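Local coordinates for protein pngf-ii (Elizabethkingia meningoseptica, PDB 4R4X) that probably cleaves N-linked glycans from glycoproteins and glycopeptides, as a bacterial peptide:N-glycosidase related to PNGase F, at residues Gln83-Thr88 with Lys100-Ser105; Gly92-Tyr97 with Val145-Ser150; Thr110-Tyr115 with Lys137-Gly142. All coordinates share one frame; numbering follows the deposited sequence.

Interaction 1. Residues Gln83-Thr88 with Lys100-Ser105; sequences QEFKPT and KKAVTS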
ATOM      1  N   GLN A  83       6.088  -5.726 -36.497  1.00 22.62           N
ATOM      2  CA  GLN A  83       4.712  -6.206 -36.670  1.00 23.21           C
ATOM      3  C   GLN A  83       4.740  -7.238 -37.779  1.00 23.38           C
ATOM      4  O   GLN A  83       5.401  -7.016 -38.779  1.00 24.09           O
ATOM      5  CB  GLN A  83       3.764  -5.045 -37.033  1.00 21.22           C
ATOM      6  CG  GLN A  83       3.719  -3.999 -35.930  1.00 21.30           C
ATOM      7  CD  GLN A  83       2.703  -2.895 -36.161  1.00 21.05           C
ATOM      8  OE1 GLN A  83       2.063  -2.803 -37.216  1.00 19.43           O
ATOM      9  NE2 GLN A  83       2.532  -2.060 -35.142  1.00 19.25           N
ATOM     10  N   GLU A  84       4.035  -8.343 -37.590  1.00 25.37           N
ATOM     11  CA  GLU A  84       3.949  -9.417 -38.581  1.00 28.75           C
ATOM     12  C   GLU A  84       2.527  -9.548 -39.084  1.00 26.58           C
ATOM     13  O   GLU A  84       1.642  -9.917 -38.320  1.00 26.38           O
ATOM     14  CB  GLU A  84       4.321 -10.752 -37.945  1.00 32.82           C
ATOM     15  CG  GLU A  84       5.800 -10.965 -37.724  1.00 37.67           C
ATOM     16  CD  GLU A  84       6.104 -12.401 -37.311  1.00 43.66           C
ATOM     17  OE1 GLU A  84       5.843 -12.766 -36.143  1.00 47.06           O
ATOM     18  OE2 GLU A  84       6.592 -13.171 -38.165  1.00 49.59           O
ATOM     19  N   PHE A  85       2.323  -9.271 -40.368  1.00 25.28           N
ATOM     20  CA  PHE A  85       1.014  -9.394 -41.010  1.00 26.26           C
ATOM     21  C   PHE A  85       0.976 -10.483 -42.082  1.00 27.28           C
ATOM     22  O   PHE A  85       1.957 -10.689 -42.799  1.00 27.89           O
ATOM     23  CB  PHE A  85       0.598  -8.047 -41.606  1.00 26.43           C
ATOM     24  CG  PHE A  85       0.084  -7.094 -40.580  1.00 25.69           C
ATOM     25  CD1 PHE A  85      -1.235  -7.164 -40.154  1.00 25.90           C
ATOM     26  CD2 PHE A  85       0.925  -6.154 -40.000  1.00 26.70           C
ATOM     27  CE1 PHE A  85      -1.708  -6.303 -39.173  1.00 26.16           C
ATOM     28  CE2 PHE A  85       0.456  -5.295 -39.017  1.00 24.60           C
ATOM     29  CZ  PHE A  85      -0.854  -5.371 -38.604  1.00 24.88           C
ATOM     30  N   LYS A  86      -0.146 -11.190 -42.154  1.00 27.34           N
ATOM     31  CA  LYS A  86      -0.412 -12.130 -43.240  1.00 30.02           C
ATOM     32  C   LYS A  86      -1.345 -11.440 -44.243  1.00 28.37           C
ATOM     33  O   LYS A  86      -2.348 -10.835 -43.837  1.00 25.05           O
ATOM     34  CB  LYS A  86      -1.095 -13.402 -42.719  1.00 34.16           C
ATOM     35  CG  LYS A  86      -0.387 -14.138 -41.583  1.00 39.24           C
ATOM     36  CD  LYS A  86       0.752 -15.035 -42.067  1.00 43.23           C
ATOM     37  CE  LYS A  86       2.103 -14.324 -42.091  1.00 47.25           C
ATOM     38  NZ  LYS A  86       2.586 -13.947 -40.729  1.00 50.14           N
ATOM     39  N   PRO A  87      -1.023 -11.526 -45.547  1.00 27.35           N
ATOM     40  CA  PRO A  87      -1.892 -10.918 -46.550  1.00 26.87           C
ATOM     41  C   PRO A  87      -3.166 -11.740 -46.764  1.00 26.71           C
ATOM     42  O   PRO A  87      -3.200 -12.939 -46.449  1.00 26.27           O
ATOM     43  CB  PRO A  87      -1.006 -10.890 -47.820  1.00 27.31           C
ATOM     44  CG  PRO A  87      -0.031 -12.012 -47.639  1.00 27.13           C
ATOM     45  CD  PRO A  87       0.160 -12.188 -46.151  1.00 27.69           C
ATOM     46  N   THR A  88      -4.221 -11.082 -47.226  1.00 24.54           N
ATOM     47  CA  THR A  88      -5.402 -11.761 -47.732  1.00 24.93           C
ATOM     48  C   THR A  88      -5.763 -11.156 -49.087  1.00 24.52           C
ATOM     49  O   THR A  88      -5.223 -10.124 -49.491  1.00 24.44           O
ATOM     50  CB  THR A  88      -6.648 -11.621 -46.818  1.00 26.13           C
ATOM     51  OG1 THR A  88      -7.275 -10.343 -47.025  1.00 24.45           O
ATOM     52  CG2 THR A  88      -6.287 -11.806 -45.349  1.00 26.98           C
ATOM     53  N   LYS A 100      -7.492  -2.900 -48.484  1.00 18.20           N
ATOM     54  CA  LYS A 100      -7.047  -4.288 -48.462  1.00 18.78           C
ATOM     55  C   LYS A 100      -7.068  -4.731 -47.015  1.00 18.86           C
ATOM     56  O   LYS A 100      -6.877  -3.936 -46.103  1.00 18.31           O
ATOM     57  CB  LYS A 100      -5.618  -4.417 -48.988  1.00 18.43           C
ATOM     58  CG  LYS A 100      -5.478  -4.186 -50.480  1.00 19.53           C
ATOM     59  CD  LYS A 100      -4.030  -4.099 -50.948  1.00 20.80           C
ATOM     60  CE  LYS A 100      -3.241  -5.385 -50.744  1.00 21.53           C
ATOM     61  NZ  LYS A 100      -3.891  -6.591 -51.343  1.00 22.24           N
ATOM     62  N   LYS A 101      -7.335  -6.003 -46.800  1.00 19.23           N
ATOM     63  CA  LYS A 101      -7.299  -6.561 -45.491  1.00 19.83           C
ATOM     64  C   LYS A 101      -6.053  -7.385 -45.290  1.00 20.38           C
ATOM     65  O   LYS A 101      -5.647  -8.149 -46.174  1.00 20.94           O
ATOM     66  CB  LYS A 101      -8.510  -7.446 -45.259  1.00 20.89           C
ATOM     67  CG  LYS A 101      -8.680  -7.813 -43.802  1.00 21.34           C
ATOM     68  CD  LYS A 101      -9.805  -8.828 -43.614  1.00 23.35           C
ATOM     69  CE  LYS A 101      -9.275 -10.234 -43.438  1.00 24.42           C
ATOM     70  NZ  LYS A 101     -10.360 -11.171 -43.072  1.00 25.83           N
ATOM     71  N   ALA A 102      -5.467  -7.245 -44.104  1.00 20.52           N
ATOM     72  CA  ALA A 102      -4.376  -8.106 -43.650  1.00 20.59           C
ATOM     73  C   ALA A 102      -4.701  -8.523 -42.237  1.00 22.45           C
ATOM     74  O   ALA A 102      -5.543  -7.892 -41.570  1.00 21.25           O
ATOM     75  CB  ALA A 102      -3.062  -7.374 -43.690  1.00 20.51           C
ATOM     76  N   VAL A 103      -4.037  -9.582 -41.781  1.00 23.31           N
ATOM     77  CA  VAL A 103      -4.328 -10.172 -40.479  1.00 24.90           C
ATOM     78  C   VAL A 103      -3.053 -10.308 -39.668  1.00 26.56           C
ATOM     79  O   VAL A 103      -2.003 -10.673 -40.206  1.00 25.55           O
ATOM     80  CB  VAL A 103      -4.959 -11.570 -40.610  1.00 25.85           C
ATOM     81  CG1 VAL A 103      -5.368 -12.103 -39.236  1.00 26.89           C
ATOM     82  CG2 VAL A 103      -6.167 -11.539 -41.522  1.00 26.16           C
ATOM     83  N   THR A 104      -3.147  -9.983 -38.379  1.00 28.60           N
ATOM     84  CA  THR A 104      -2.050 -10.212 -37.444  1.00 29.90           C
ATOM     85  C   THR A 104      -2.558 -10.859 -36.171  1.00 32.00           C
ATOM     86  O   THR A 104      -3.771 -10.896 -35.907  1.00 29.02           O
ATOM     87  CB  THR A 104      -1.258  -8.933 -37.109  1.00 30.00           C
ATOM     88  OG1 THR A 104      -0.055  -9.290 -36.416  1.00 31.19           O
ATOM     89  CG2 THR A 104      -2.076  -7.933 -36.249  1.00 29.83           C
ATOM     90  N   SER A 105      -1.599 -11.360 -35.396  1.00 34.47           N
ATOM     91  CA  SER A 105      -1.853 -12.053 -34.145  1.00 37.52           C
ATOM     92  C   SER A 105      -0.965 -11.456 -33.048  1.00 38.20           C
ATOM     93  O   SER A 105       0.251 -11.428 -33.186  1.00 40.42           O
ATOM     94  CB  SER A 105      -1.560 -13.545 -34.323  1.00 39.28           C
ATOM     95  OG  SER A 105      -1.948 -14.286 -33.179  1.00 42.51           O
TER
HETATM   96  O   HOH W   1      -6.309  -7.631 -50.231  1.00 24.16           O
HETATM   97  O   HOH W   2      -3.422  -8.053 -47.664  1.00 24.24           O
HETATM   98  O   HOH W   3      -2.503  -8.731 -50.182  1.00 24.63           O
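K86 and V103 form a hydrogen-bonded pair in the antiparallel beta hairpin of strands 86-94 and 97-106. K86 N donates to V103 O at 2.7 Å, almost straight at 173°. V103 N answers with a bond to K86 O at 2.9 Å. P87 and A102 follow as a non-hydrogen-bonded pair, where the ladder to 100-105 needs no N-H from the proline. At the other end of the ladder a side chain takes over from the backbone. T104 OG1 donates to E84 O at 2.6 Å, tilted out of the carbonyl plane. This hydroxyl lies anti to its own backbone N (chi1 -168°), which brings it to the E84 carbonyl. T104 CB sits over one face of the F85 ring in a CH-pi contact, 3.8 Å from the centroid, and T104 CG2 reaches F85 CE1 at 3.4 Å.

K101 O receives several donors. T88 OG1 reaches it at 2.9 Å from above the carbonyl plane. A water that donates to K101 O also accepts from T88 N, whose direct bond to K101 O is weak and long. K101 NZ is held by salt bridges to E90 and E112. T88 OG1 also accepts from the backbone N of E90. T88 O is satisfied by two waters, and both accept from K100 NZ, tying it to this carbonyl through solvent. T88 CG2 also meets the valine, 3.8 Å from V103 CG2.

Interaction 2. Residues Gly92-Tyr97 with Val145-Ser150; sequences GKILGY and VVEATS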
ATOM      1  N   GLY A  92     -12.079  -3.971 -50.754  1.00 17.52           N
ATOM      2  CA  GLY A  92     -13.350  -3.295 -50.697  1.00 16.87           C
ATOM      3  C   GLY A  92     -13.146  -1.806 -50.662  1.00 17.08           C
ATOM      4  O   GLY A  92     -12.102  -1.306 -51.076  1.00 15.69           O
ATOM      5  N   LYS A  93     -14.165  -1.111 -50.178  1.00 17.45           N
ATOM      6  CA  LYS A  93     -14.070   0.316 -49.937  1.00 18.52           C
ATOM      7  C   LYS A  93     -14.601   0.690 -48.566  1.00 17.59           C
ATOM      8  O   LYS A  93     -15.573   0.096 -48.073  1.00 16.85           O
ATOM      9  CB  LYS A  93     -14.847   1.081 -51.012  1.00 20.90           C
ATOM     10  CG  LYS A  93     -14.167   1.165 -52.346  1.00 23.43           C
ATOM     11  CD  LYS A  93     -15.123   1.827 -53.316  1.00 27.26           C
ATOM     12  CE  LYS A  93     -14.488   2.205 -54.631  1.00 30.51           C
ATOM     13  NZ  LYS A  93     -13.931   3.587 -54.539  1.00 33.63           N
ATOM     14  N   ILE A  94     -13.949   1.680 -47.947  1.00 16.69           N
ATOM     15  CA  ILE A  94     -14.444   2.316 -46.740  1.00 17.26           C
ATOM     16  C   ILE A  94     -14.396   3.822 -46.986  1.00 17.27           C
ATOM     17  O   ILE A  94     -13.348   4.363 -47.375  1.00 16.37           O
ATOM     18  CB  ILE A  94     -13.608   1.931 -45.502  1.00 18.24           C
ATOM     19  CG1 ILE A  94     -13.798   0.434 -45.214  1.00 18.53           C
ATOM     20  CG2 ILE A  94     -13.986   2.787 -44.287  1.00 17.70           C
ATOM     21  CD1 ILE A  94     -12.924  -0.112 -44.110  1.00 19.45           C
ATOM     22  N   LEU A  95     -15.542   4.477 -46.790  1.00 17.85           N
ATOM     23  CA  LEU A  95     -15.684   5.912 -47.033  1.00 18.22           C
ATOM     24  C   LEU A  95     -15.183   6.343 -48.387  1.00 17.91           C
ATOM     25  O   LEU A  95     -14.622   7.437 -48.540  1.00 17.68           O
ATOM     26  CB  LEU A  95     -14.947   6.691 -45.946  1.00 18.25           C
ATOM     27  CG  LEU A  95     -15.435   6.379 -44.531  1.00 19.18           C
ATOM     28  CD1 LEU A  95     -14.595   7.173 -43.552  1.00 20.07           C
ATOM     29  CD2 LEU A  95     -16.930   6.659 -44.316  1.00 19.96           C
ATOM     30  N   GLY A  96     -15.367   5.477 -49.377  1.00 17.68           N
ATOM     31  CA  GLY A  96     -14.966   5.786 -50.730  1.00 17.47           C
ATOM     32  C   GLY A  96     -13.515   5.497 -51.076  1.00 17.83           C
ATOM     33  O   GLY A  96     -13.114   5.742 -52.213  1.00 19.53           O
ATOM     34  N   TYR A  97     -12.741   4.985 -50.110  1.00 16.57           N
ATOM     35  CA  TYR A  97     -11.319   4.640 -50.300  1.00 16.62           C
ATOM     36  C   TYR A  97     -11.104   3.140 -50.502  1.00 16.74           C
ATOM     37  O   TYR A  97     -11.673   2.321 -49.781  1.00 16.93           O
ATOM     38  CB  TYR A  97     -10.495   5.123 -49.088  1.00 16.57           C
ATOM     39  CG  TYR A  97     -10.575   6.621 -48.894  1.00 17.30           C
ATOM     40  CD1 TYR A  97      -9.933   7.482 -49.780  1.00 18.61           C
ATOM     41  CD2 TYR A  97     -11.339   7.178 -47.880  1.00 18.31           C
ATOM     42  CE1 TYR A  97     -10.009   8.849 -49.637  1.00 19.53           C
ATOM     43  CE2 TYR A  97     -11.430   8.560 -47.739  1.00 19.39           C
ATOM     44  CZ  TYR A  97     -10.764   9.382 -48.630  1.00 19.21           C
ATOM     45  OH  TYR A  97     -10.845  10.742 -48.510  1.00 21.85           O
ATOM     46  N   VAL A 145     -14.824  -3.821 -33.056  1.00 24.69           N
ATOM     47  CA  VAL A 145     -14.568  -3.157 -34.323  1.00 25.22           C
ATOM     48  C   VAL A 145     -14.257  -1.693 -34.045  1.00 24.71           C
ATOM     49  O   VAL A 145     -14.907  -1.077 -33.208  1.00 27.35           O
ATOM     50  CB  VAL A 145     -15.816  -3.224 -35.234  1.00 25.09           C
ATOM     51  CG1 VAL A 145     -15.582  -2.493 -36.554  1.00 24.26           C
ATOM     52  CG2 VAL A 145     -16.238  -4.668 -35.484  1.00 25.52           C
ATOM     53  N   VAL A 146     -13.270  -1.143 -34.740  1.00 23.23           N
ATOM     54  CA  VAL A 146     -13.018   0.298 -34.734  1.00 22.38           C
ATOM     55  C   VAL A 146     -13.012   0.689 -36.208  1.00 21.93           C
ATOM     56  O   VAL A 146     -12.220   0.142 -36.968  1.00 21.10           O
ATOM     57  CB  VAL A 146     -11.659   0.650 -34.071  1.00 22.65           C
ATOM     58  CG1 VAL A 146     -11.435   2.161 -34.044  1.00 22.21           C
ATOM     59  CG2 VAL A 146     -11.586   0.096 -32.658  1.00 23.02           C
ATOM     60  N   GLU A 147     -13.904   1.589 -36.620  1.00 21.12           N
ATOM     61  CA  GLU A 147     -14.019   1.959 -38.029  1.00 21.95           C
ATOM     62  C   GLU A 147     -14.081   3.480 -38.226  1.00 20.86           C
ATOM     63  O   GLU A 147     -14.722   4.188 -37.464  1.00 21.32           O
ATOM     64  CB  GLU A 147     -15.238   1.256 -38.658  1.00 24.67           C
ATOM     65  CG  GLU A 147     -15.539   1.654 -40.099  1.00 28.07           C
ATOM     66  CD  GLU A 147     -16.474   0.669 -40.821  1.00 31.22           C
ATOM     67  OE1 GLU A 147     -17.075  -0.207 -40.153  1.00 31.35           O
ATOM     68  OE2 GLU A 147     -16.598   0.770 -42.054  1.00 33.65           O
ATOM     69  N   ALA A 148     -13.408   3.977 -39.255  1.00 20.42           N
ATOM     70  CA  ALA A 148     -13.453   5.406 -39.593  1.00 19.57           C
ATOM     71  C   ALA A 148     -14.875   5.827 -39.999  1.00 20.27           C
ATOM     72  O   ALA A 148     -15.565   5.074 -40.689  1.00 19.67           O
ATOM     73  CB  ALA A 148     -12.473   5.699 -40.714  1.00 19.42           C
ATOM     74  N   THR A 149     -15.311   6.997 -39.527  1.00 20.72           N
ATOM     75  CA  THR A 149     -16.592   7.603 -39.903  1.00 22.55           C
ATOM     76  C   THR A 149     -16.389   8.858 -40.762  1.00 22.90           C
ATOM     77  O   THR A 149     -17.296   9.272 -41.465  1.00 22.33           O
ATOM     78  CB  THR A 149     -17.401   7.993 -38.654  1.00 23.29           C
ATOM     79  OG1 THR A 149     -16.542   8.646 -37.733  1.00 23.56           O
ATOM     80  CG2 THR A 149     -17.965   6.770 -37.986  1.00 24.64           C
ATOM     81  N   SER A 150     -15.206   9.467 -40.712  1.00 21.37           N
ATOM     82  CA  SER A 150     -14.895  10.576 -41.606  1.00 20.33           C
ATOM     83  C   SER A 150     -13.404  10.697 -41.815  1.00 20.16           C
ATOM     84  O   SER A 150     -12.628  10.372 -40.919  1.00 19.91           O
ATOM     85  CB  SER A 150     -15.457  11.904 -41.073  1.00 21.46           C
ATOM     86  OG  SER A 150     -14.971  12.164 -39.780  1.00 22.43           O
TER
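The E147 carboxylate is the flat side-chain group that meets the opposite segment, and it does so through one oxygen: OE2 lies 4.0 Å from I94 CG2. The two side chains cross at a slant. E147 gets there as an extended chain, with CG anti to the backbone N (chi1 175°). The other flat groups met here are backbone peptides of 148-150. L95 CD1 lies over one face of the T149-S150 peptide, 3.7 Å from both T149 C and S150 N. It is equally close to A148 O. The same methyl touches A148 CB at 3.8 Å. The second methyl, L95 CD2, is 3.9 Å from T149 O. The contact is therefore made by a leucine tip on a bend of backbone, with no polar bond between the segments.

The backbone of residues 94-97 presents the leucine. I94 to Y97 form a type I' turn, in which L95 and G96 both have positive phi. It is closed by I94 N to Y97 O at 3.0 Å and Y97 N to I94 O at 2.9 Å. I94 also packs on L136 and K137 of the strand next to 145-148. I94, L95 and E147 all touch a crystal neighbour, so the lattice may influence their poses.

On the other side the chain turns a corner at T149, whose OG1 is hydrogen-bonded to T7 O. T149 and S150 both face T7. The contact thus sets the type I' turn of a beta hairpin against a classic beta bulge in strand 144-154.

Interaction 3. Residues Thr110-Tyr115 with Lys137-Gly142; sequences TIEVWY and KTVRNG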
ATOM      1  N   THR A 110      -6.629 -12.235 -32.485  1.00 33.15           N
ATOM      2  CA  THR A 110      -6.589 -12.018 -33.922  1.00 31.72           C
ATOM      3  C   THR A 110      -7.139 -10.643 -34.251  1.00 29.37           C
ATOM      4  O   THR A 110      -8.240 -10.277 -33.811  1.00 29.51           O
ATOM      5  CB  THR A 110      -7.445 -13.061 -34.645  1.00 32.16           C
ATOM      6  OG1 THR A 110      -6.931 -14.357 -34.347  1.00 33.50           O
ATOM      7  CG2 THR A 110      -7.414 -12.843 -36.162  1.00 33.81           C
ATOM      8  N   ILE A 111      -6.369  -9.875 -35.011  1.00 27.56           N
ATOM      9  CA  ILE A 111      -6.786  -8.531 -35.405  1.00 26.43           C
ATOM     10  C   ILE A 111      -6.721  -8.381 -36.915  1.00 25.13           C
ATOM     11  O   ILE A 111      -5.646  -8.493 -37.518  1.00 24.72           O
ATOM     12  CB  ILE A 111      -5.918  -7.426 -34.766  1.00 26.24           C
ATOM     13  CG1 ILE A 111      -5.895  -7.565 -33.237  1.00 27.15           C
ATOM     14  CG2 ILE A 111      -6.447  -6.056 -35.173  1.00 26.13           C
ATOM     15  CD1 ILE A 111      -4.643  -8.243 -32.722  1.00 29.84           C
ATOM     16  N   GLU A 112      -7.880  -8.124 -37.519  1.00 24.84           N
ATOM     17  CA  GLU A 112      -7.960  -7.849 -38.945  1.00 24.08           C
ATOM     18  C   GLU A 112      -7.848  -6.335 -39.160  1.00 22.22           C
ATOM     19  O   GLU A 112      -8.517  -5.549 -38.483  1.00 21.90           O
ATOM     20  CB  GLU A 112      -9.279  -8.352 -39.510  1.00 26.67           C
ATOM     21  CG  GLU A 112      -9.586  -9.814 -39.227  1.00 29.01           C
ATOM     22  CD  GLU A 112     -11.041 -10.133 -39.532  1.00 31.79           C
ATOM     23  OE1 GLU A 112     -11.888 -10.086 -38.606  1.00 33.51           O
ATOM     24  OE2 GLU A 112     -11.337 -10.385 -40.712  1.00 34.03           O
ATOM     25  N   VAL A 113      -7.005  -5.953 -40.109  1.00 21.29           N
ATOM     26  CA  VAL A 113      -6.704  -4.562 -40.403  1.00 20.52           C
ATOM     27  C   VAL A 113      -7.028  -4.271 -41.883  1.00 19.52           C
ATOM     28  O   VAL A 113      -6.556  -4.964 -42.793  1.00 18.70           O
ATOM     29  CB  VAL A 113      -5.236  -4.276 -40.038  1.00 22.65           C
ATOM     30  CG1 VAL A 113      -4.843  -2.861 -40.375  1.00 24.44           C
ATOM     31  CG2 VAL A 113      -5.029  -4.538 -38.542  1.00 22.75           C
ATOM     32  N   TRP A 114      -7.891  -3.283 -42.106  1.00 17.74           N
ATOM     33  CA  TRP A 114      -8.229  -2.840 -43.442  1.00 17.52           C
ATOM     34  C   TRP A 114      -7.617  -1.467 -43.664  1.00 16.82           C
ATOM     35  O   TRP A 114      -7.879  -0.557 -42.886  1.00 15.42           O
ATOM     36  CB  TRP A 114      -9.721  -2.710 -43.572  1.00 17.75           C
ATOM     37  CG  TRP A 114     -10.466  -3.952 -43.555  1.00 18.64           C
ATOM     38  CD1 TRP A 114     -10.936  -4.610 -42.474  1.00 19.56           C
ATOM     39  CD2 TRP A 114     -10.907  -4.682 -44.701  1.00 19.39           C
ATOM     40  NE1 TRP A 114     -11.649  -5.727 -42.867  1.00 19.64           N
ATOM     41  CE2 TRP A 114     -11.642  -5.788 -44.236  1.00 20.29           C
ATOM     42  CE3 TRP A 114     -10.757  -4.503 -46.072  1.00 20.46           C
ATOM     43  CZ2 TRP A 114     -12.232  -6.715 -45.096  1.00 21.59           C
ATOM     44  CZ3 TRP A 114     -11.339  -5.448 -46.946  1.00 22.42           C
ATOM     45  CH2 TRP A 114     -12.063  -6.536 -46.439  1.00 22.45           C
ATOM     46  N   TYR A 115      -6.827  -1.323 -44.721  1.00 16.69           N
ATOM     47  CA  TYR A 115      -6.044  -0.102 -44.928  1.00 16.80           C
ATOM     48  C   TYR A 115      -6.083   0.352 -46.371  1.00 16.63           C
ATOM     49  O   TYR A 115      -6.190  -0.470 -47.292  1.00 16.59           O
ATOM     50  CB  TYR A 115      -4.595  -0.313 -44.499  1.00 16.91           C
ATOM     51  CG  TYR A 115      -3.858  -1.392 -45.301  1.00 17.23           C
ATOM     52  CD1 TYR A 115      -3.941  -2.736 -44.940  1.00 17.38           C
ATOM     53  CD2 TYR A 115      -3.120  -1.071 -46.449  1.00 17.91           C
ATOM     54  CE1 TYR A 115      -3.288  -3.721 -45.669  1.00 18.24           C
ATOM     55  CE2 TYR A 115      -2.465  -2.050 -47.184  1.00 17.01           C
ATOM     56  CZ  TYR A 115      -2.547  -3.370 -46.793  1.00 17.57           C
ATOM     57  OH  TYR A 115      -1.899  -4.353 -47.516  1.00 17.19           O
ATOM     58  N   LYS A 137     -10.205   0.501 -40.630  1.00 17.63           N
ATOM     59  CA  LYS A 137     -11.005  -0.394 -39.827  1.00 18.86           C
ATOM     60  C   LYS A 137     -10.126  -1.490 -39.218  1.00 19.45           C
ATOM     61  O   LYS A 137      -9.275  -2.070 -39.914  1.00 19.38           O
ATOM     62  CB  LYS A 137     -12.075  -1.052 -40.692  1.00 20.24           C
ATOM     63  CG  LYS A 137     -12.972  -2.040 -39.963  1.00 21.03           C
ATOM     64  CD  LYS A 137     -14.130  -2.427 -40.878  1.00 22.53           C
ATOM     65  CE  LYS A 137     -14.839  -3.670 -40.386  1.00 24.86           C
ATOM     66  NZ  LYS A 137     -15.883  -4.070 -41.386  1.00 25.52           N
ATOM     67  N   THR A 138     -10.343  -1.769 -37.930  1.00 20.39           N
ATOM     68  CA  THR A 138      -9.752  -2.934 -37.261  1.00 21.47           C
ATOM     69  C   THR A 138     -10.851  -3.783 -36.646  1.00 21.83           C
ATOM     70  O   THR A 138     -11.866  -3.260 -36.180  1.00 22.08           O
ATOM     71  CB  THR A 138      -8.772  -2.540 -36.148  1.00 21.97           C
ATOM     72  OG1 THR A 138      -9.487  -1.846 -35.117  1.00 24.22           O
ATOM     73  CG2 THR A 138      -7.670  -1.654 -36.697  1.00 22.54           C
ATOM     74  N   VAL A 139     -10.650  -5.094 -36.666  1.00 22.34           N
ATOM     75  CA  VAL A 139     -11.581  -6.036 -36.073  1.00 23.61           C
ATOM     76  C   VAL A 139     -10.786  -6.979 -35.199  1.00 25.65           C
ATOM     77  O   VAL A 139      -9.867  -7.668 -35.673  1.00 22.60           O
ATOM     78  CB  VAL A 139     -12.348  -6.863 -37.122  1.00 24.58           C
ATOM     79  CG1 VAL A 139     -13.431  -7.701 -36.438  1.00 24.79           C
ATOM     80  CG2 VAL A 139     -12.947  -5.958 -38.176  1.00 24.44           C
ATOM     81  N   ARG A 140     -11.130  -6.981 -33.915  1.00 28.38           N
ATOM     82  CA  ARG A 140     -10.404  -7.739 -32.913  1.00 30.46           C
ATOM     83  C   ARG A 140     -11.286  -8.917 -32.504  1.00 32.80           C
ATOM     84  O   ARG A 140     -12.392  -8.719 -31.990  1.00 29.59           O
ATOM     85  CB  ARG A 140     -10.073  -6.852 -31.713  1.00 32.58           C
ATOM     86  CG  ARG A 140      -9.460  -7.585 -30.521  1.00 37.13           C
ATOM     87  CD  ARG A 140      -9.081  -6.629 -29.390  1.00 38.13           C
ATOM     88  NE  ARG A 140      -7.943  -5.789 -29.777  1.00 40.24           N
ATOM     89  CZ  ARG A 140      -6.657  -6.043 -29.502  1.00 43.40           C
ATOM     90  NH1 ARG A 140      -6.293  -7.122 -28.800  1.00 45.83           N
ATOM     91  NH2 ARG A 140      -5.716  -5.203 -29.932  1.00 42.42           N
ATOM     92  N   ASN A 141     -10.787 -10.130 -32.757  1.00 33.32           N
ATOM     93  CA  ASN A 141     -11.500 -11.366 -32.438  1.00 36.69           C
ATOM     94  C   ASN A 141     -12.910 -11.398 -32.988  1.00 36.21           C
ATOM     95  O   ASN A 141     -13.836 -11.831 -32.309  1.00 40.40           O
ATOM     96  CB  ASN A 141     -11.492 -11.600 -30.916  1.00 35.62           C
ATOM     97  CG  ASN A 141     -10.086 -11.728 -30.358  1.00 36.36           C
ATOM     98  OD1 ASN A 141      -9.750 -11.146 -29.326  1.00 37.73           O
ATOM     99  ND2 ASN A 141      -9.251 -12.480 -31.053  1.00 35.97           N
ATOM    100  N   GLY A 142     -13.072 -10.897 -34.204  1.00 36.16           N
ATOM    101  CA  GLY A 142     -14.359 -10.865 -34.876  1.00 37.22           C
ATOM    102  C   GLY A 142     -15.465 -10.061 -34.206  1.00 39.08           C
ATOM    103  O   GLY A 142     -16.549  -9.963 -34.767  1.00 41.58           O
TER
HETATM  104  O   HOH W   4     -10.977 -10.275 -35.769  1.00 30.21           O
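Two neighbouring antiparallel strands, 109-116 and 134-140, meet here, with E112 opposite V139 and W114 opposite K137 as the hydrogen-bonded pairs. E112 N to V139 O and V139 N to E112 O are both 2.8 Å. W114 N reaches K137 O at 2.9 Å, but the return bond from K137 N to W114 O is weak. The ladder runs on past the end of strand 134-140, where N141 N donates to T110 O at 2.8 Å, nearly straight at 175°.

Cross-strand side chains lie side by side. E112 OE1 is 3.6 Å from V139 CG1, a carboxylate oxygen against a methyl. G142 N donates to a water that sits close to this same OE1. K137 CG is anti to the backbone N (chi1 179°) and lies 4.1 Å from W114 CD1; K137 O lies at the edge of the indole, in its plane. On the opposite face of the strands, I111 CG1 sits over the centre of the R140 guanidinium, 4.0 Å above its plane. V113 and T138 share that face.

Further strands flank the pair. Strand 97-106 borders 109-116, and its K101 makes a salt bridge to E112 OE2. Strand 144-154 borders 134-140, bonding T138 to V146 through the backbone. W114 also touches E90 of strand 86-94, two strands away.

All three contacts lie in the N-terminal part of the chain. Strand 86-94 leads through a tight turn into 97-106, and interaction 1 closes this hairpin at its open end. Strand 109-116 follows; a longer loop then returns the chain as 134-140, and interaction 3 closes that loop. Strand 144-154 comes next, and interaction 2 brings it back to the hairpin turn, closing a loop that contains all of interaction 3. Interactions 1 and 2 cross along the chain, while 1 and 3 are in series. A102 O and V113 N probably bond between 1 and 3. Between 2 and 3, strands 134-140 and 144-154 are neighbours in this run of antiparallel strands, while I94 packs across from the more distant 86-94.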